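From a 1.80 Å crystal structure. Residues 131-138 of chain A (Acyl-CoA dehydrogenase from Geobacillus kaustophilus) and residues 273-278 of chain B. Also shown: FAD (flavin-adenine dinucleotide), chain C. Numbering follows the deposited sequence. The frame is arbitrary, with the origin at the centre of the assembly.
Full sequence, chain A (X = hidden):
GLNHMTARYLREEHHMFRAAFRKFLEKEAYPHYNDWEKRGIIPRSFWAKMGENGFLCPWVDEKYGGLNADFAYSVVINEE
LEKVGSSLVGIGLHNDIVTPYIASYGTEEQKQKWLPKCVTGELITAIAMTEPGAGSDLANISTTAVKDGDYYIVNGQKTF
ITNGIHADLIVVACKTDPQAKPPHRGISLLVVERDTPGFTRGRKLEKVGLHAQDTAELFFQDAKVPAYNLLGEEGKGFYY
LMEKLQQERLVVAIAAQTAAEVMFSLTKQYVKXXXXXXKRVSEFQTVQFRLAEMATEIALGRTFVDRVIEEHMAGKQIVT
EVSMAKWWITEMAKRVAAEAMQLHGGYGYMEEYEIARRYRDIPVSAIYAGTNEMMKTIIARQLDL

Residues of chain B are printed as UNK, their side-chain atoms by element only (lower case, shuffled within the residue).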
# COMPACT_ATOMS: atom_id res chain seq x y z
N GLU A 131 -29.35 2.33 14.56
CA GLU A 131 -30.67 2.34 13.95
C GLU A 131 -30.54 2.30 12.42
O GLU A 131 -29.46 2.58 11.89
CB GLU A 131 -31.44 3.58 14.39
CG GLU A 131 -31.59 3.71 15.91
CD GLU A 131 -32.48 4.85 16.33
OE1 GLU A 131 -32.88 5.65 15.46
OE2 GLU A 131 -32.78 4.96 17.54
N PRO A 132 -31.62 1.93 11.69
CA PRO A 132 -31.53 1.93 10.23
C PRO A 132 -30.97 3.25 9.68
O PRO A 132 -30.15 3.22 8.75
CB PRO A 132 -32.98 1.73 9.79
CG PRO A 132 -33.55 0.89 10.90
CD PRO A 132 -32.95 1.47 12.15
N GLY A 133 -31.37 4.37 10.27
CA GLY A 133 -30.98 5.70 9.79
C GLY A 133 -29.68 6.27 10.32
O GLY A 133 -29.17 7.27 9.78
N ALA A 134 -29.13 5.66 11.37
CA ALA A 134 -27.94 6.21 12.03
C ALA A 134 -27.13 5.14 12.77
O ALA A 134 -27.67 4.36 13.57
CB ALA A 134 -28.33 7.34 12.99
N GLY A 135 -25.83 5.11 12.48
CA GLY A 135 -24.89 4.26 13.18
C GLY A 135 -23.73 5.11 13.66
O GLY A 135 -23.63 5.41 14.85
N SER A 136 -22.88 5.52 12.72
CA SER A 136 -21.76 6.43 13.03
C SER A 136 -22.26 7.72 13.67
O SER A 136 -21.67 8.22 14.64
CB SER A 136 -20.94 6.76 11.77
OG SER A 136 -20.50 5.58 11.11
N ASP A 137 -23.35 8.25 13.13
CA ASP A 137 -23.96 9.50 13.58
C ASP A 137 -24.97 9.22 14.70
O ASP A 137 -26.17 9.43 14.55
CB ASP A 137 -24.62 10.21 12.39
CG ASP A 137 -25.10 11.62 12.73
OD1 ASP A 137 -24.79 12.14 13.83
OD2 ASP A 137 -25.80 12.20 11.86
N LEU A 138 -24.45 8.74 15.83
CA LEU A 138 -25.27 8.28 16.95
C LEU A 138 -26.16 9.36 17.56
O LEU A 138 -27.24 9.07 18.06
CB LEU A 138 -24.37 7.64 18.02
CG LEU A 138 -25.00 6.63 18.98
CD1 LEU A 138 -25.66 5.48 18.21
CD2 LEU A 138 -23.95 6.10 19.94
N UNK B 273 -26.69 8.13 -1.69
CA UNK B 273 -28.03 8.10 -1.10
C UNK B 273 -28.00 8.07 0.43
O UNK B 273 -28.97 8.45 1.08
c UNK B 273 -30.25 6.05 -3.61
n UNK B 273 -29.88 5.57 -4.81
c UNK B 273 -28.85 6.94 -1.67
o UNK B 273 -31.22 5.58 -2.99
c UNK B 273 -29.43 7.21 -3.06
N UNK B 274 -26.88 7.64 1.00
CA UNK B 274 -26.74 7.53 2.45
C UNK B 274 -26.27 8.85 3.05
O UNK B 274 -25.33 9.46 2.55
n UNK B 274 -26.98 4.40 8.42
n UNK B 274 -28.59 4.54 6.78
c UNK B 274 -25.51 6.22 4.29
n UNK B 274 -26.45 5.29 6.37
c UNK B 274 -25.77 6.40 2.80
c UNK B 274 -26.75 5.70 5.00
c UNK B 274 -27.34 4.74 7.19
N UNK B 275 -26.94 9.30 4.11
CA UNK B 275 -26.55 10.54 4.78
C UNK B 275 -26.07 10.28 6.20
O UNK B 275 -26.50 9.32 6.86
c UNK B 275 -27.70 11.58 4.85
c UNK B 275 -28.24 11.88 3.47
o UNK B 275 -28.75 11.09 5.67
N UNK B 276 -25.15 11.14 6.64
CA UNK B 276 -24.61 11.12 8.00
C UNK B 276 -24.08 12.51 8.32
O UNK B 276 -23.47 13.15 7.46
c UNK B 276 -23.51 10.08 8.13
N UNK B 277 -24.33 12.98 9.54
CA UNK B 277 -23.84 14.29 10.01
C UNK B 277 -24.26 15.45 9.10
O UNK B 277 -23.50 16.41 8.89
c UNK B 277 -20.80 10.90 11.05
c UNK B 277 -20.85 10.92 12.44
c UNK B 277 -22.31 14.28 10.19
c UNK B 277 -21.84 13.11 12.37
c UNK B 277 -21.37 12.02 13.10
c UNK B 277 -21.27 11.99 10.33
c UNK B 277 -21.80 13.10 10.98
N UNK B 278 -25.47 15.36 8.54
CA UNK B 278 -26.05 16.43 7.73
C UNK B 278 -25.55 16.52 6.30
O UNK B 278 -25.77 17.54 5.62
PA FAD C . -22.86 4.46 8.38
O1A FAD C . -24.09 4.72 7.56
O2A FAD C . -22.80 5.26 9.65
O5B FAD C . -21.55 4.73 7.48
C5B FAD C . -21.40 4.11 6.21
C4B FAD C . -19.99 4.41 5.69
O4B FAD C . -19.82 5.81 5.60
C3B FAD C . -18.94 3.90 6.67
O3B FAD C . -17.81 3.41 5.97
C2B FAD C . -18.52 5.14 7.43
O2B FAD C . -17.22 5.05 7.98
C1B FAD C . -18.67 6.20 6.34
N9A FAD C . -18.79 7.54 6.94
C8A FAD C . -19.83 8.03 7.69
N7A FAD C . -19.52 9.29 8.06
C5A FAD C . -18.30 9.61 7.57
C6A FAD C . -17.52 10.75 7.65
N6A FAD C . -17.90 11.77 8.43
N1A FAD C . -16.29 10.78 7.03
C2A FAD C . -15.82 9.68 6.32
N3A FAD C . -16.61 8.54 6.23
C4A FAD C . -17.83 8.51 6.85
N1 FAD C . -24.66 -1.69 16.87
C2 FAD C . -25.10 -1.65 18.17
O2 FAD C . -25.55 -0.60 18.63
N3 FAD C . -25.06 -2.79 18.96
C4 FAD C . -24.57 -3.97 18.44
O4 FAD C . -24.55 -4.99 19.14
C4X FAD C . -24.10 -4.01 17.12
N5 FAD C . -23.61 -5.18 16.58
C5X FAD C . -23.17 -5.24 15.27
C6 FAD C . -22.70 -6.44 14.76
C7 FAD C . -22.26 -6.50 13.44
C7M FAD C . -21.75 -7.82 12.94
C8 FAD C . -22.29 -5.35 12.63
C8M FAD C . -21.82 -5.34 11.20
C9 FAD C . -22.77 -4.15 13.15
C9A FAD C . -23.21 -4.08 14.47
N10 FAD C . -23.68 -2.88 15.01
C10 FAD C . -24.15 -2.85 16.33
C1' FAD C . -23.67 -1.59 14.22
C2' FAD C . -22.28 -1.00 13.90
O2' FAD C . -21.67 -0.37 15.00
C3' FAD C . -22.49 0.00 12.77
O3' FAD C . -22.66 -0.75 11.59
C4' FAD C . -21.34 1.01 12.59
O4' FAD C . -21.25 1.91 13.68
C5' FAD C . -21.48 1.82 11.30
O5' FAD C . -22.77 2.39 11.19
P FAD C . -23.61 2.16 9.85
O1P FAD C . -23.68 0.69 9.52
O2P FAD C . -24.98 2.77 9.99
O3P FAD C . -22.76 2.88 8.68
O HOH W 1 -27.57 1.96 10.15
O HOH W 2 -26.62 8.29 9.33
O HOH W 3 -29.66 8.36 7.24

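Position 273 carries three carbons, the third holding one oxygen and one nitrogen: an unbranched chain ending in an amide. Its side chain comes no nearer than 11.1 Å to the chain A stretch, so this contact places no demand on it. It is Gln273(B).

At position 274 three carbons lead to a nitrogen, then to a carbon bearing two more nitrogens, one of which lies 2.8 Å from Pro132(A) O. That planar group is a guanidinium, and the residue is Arg274(B). Its CA-to-CB bond points sideways, yet the end of the chain comes nearer and reaches both chain A and the cofactor. NH1 donates to Pro132(A) O at that 2.8 Å and an angle of 167°, while NE donates to FAD O1A at 2.7 Å. Both acceptors lie at the edge of the group, near its plane, where its N-H bonds point. NH2 adds a weak bond to each, 3.4 Å to Pro132(A) O and 3.0 Å to FAD O1A.

Position 275 has one carbon carrying an oxygen and a second carbon, a beta-branched alcohol. Water does the joining here: water 2 donates to Gly133(A) O at 2.8 Å and to the backbone O of 275 at 2.7 Å. The residue is Thr275(B).

Position 276 shows a single carbon, CB, 4.4 Å from Asp137(A) CB. It is Ala276(B), buried and in a short strand.

At position 277 one carbon leads to a ring of six carbons without a heteroatom. The ring lies against Asp137(A), whose CB sits 3.8 Å from the ring centroid and 13° off the normal, a CH-pi contact over the face. This is Phe277(B). Its backbone N donates to Asp137(A) OD2 at 2.9 Å, so the aspartate engages backbone and ring together. At the ring edge, CE2 lies 3.6 Å from FAD N7A.

Position 278 has no side-chain atoms, and its phi of 79° by itself favours glycine: Gly278(B). It does not contact the chain A stretch.

The contact works by sharing the cofactor between subunits. On chain A, a type I turn from Glu131(A) to Ala134(A) includes Pro132(A), whose carbonyl accepts from the arginine. Further along, Ser136(A) holds the same phosphate as Arg274(B), with its N 3.1 Å and its OG 2.7 Å from FAD O2A. Between these anchors Gly135(A) must stay bare, since an ideal CB would come within 2.1 Å of FAD O5'. The rule to read is that one arginine joins a neighbour's carbonyl to a phosphate, while one aspartate meets the backbone amide and the ring face of one and the same residue, Phe277(B).

Chain B, residues 273-278: QRTAFG
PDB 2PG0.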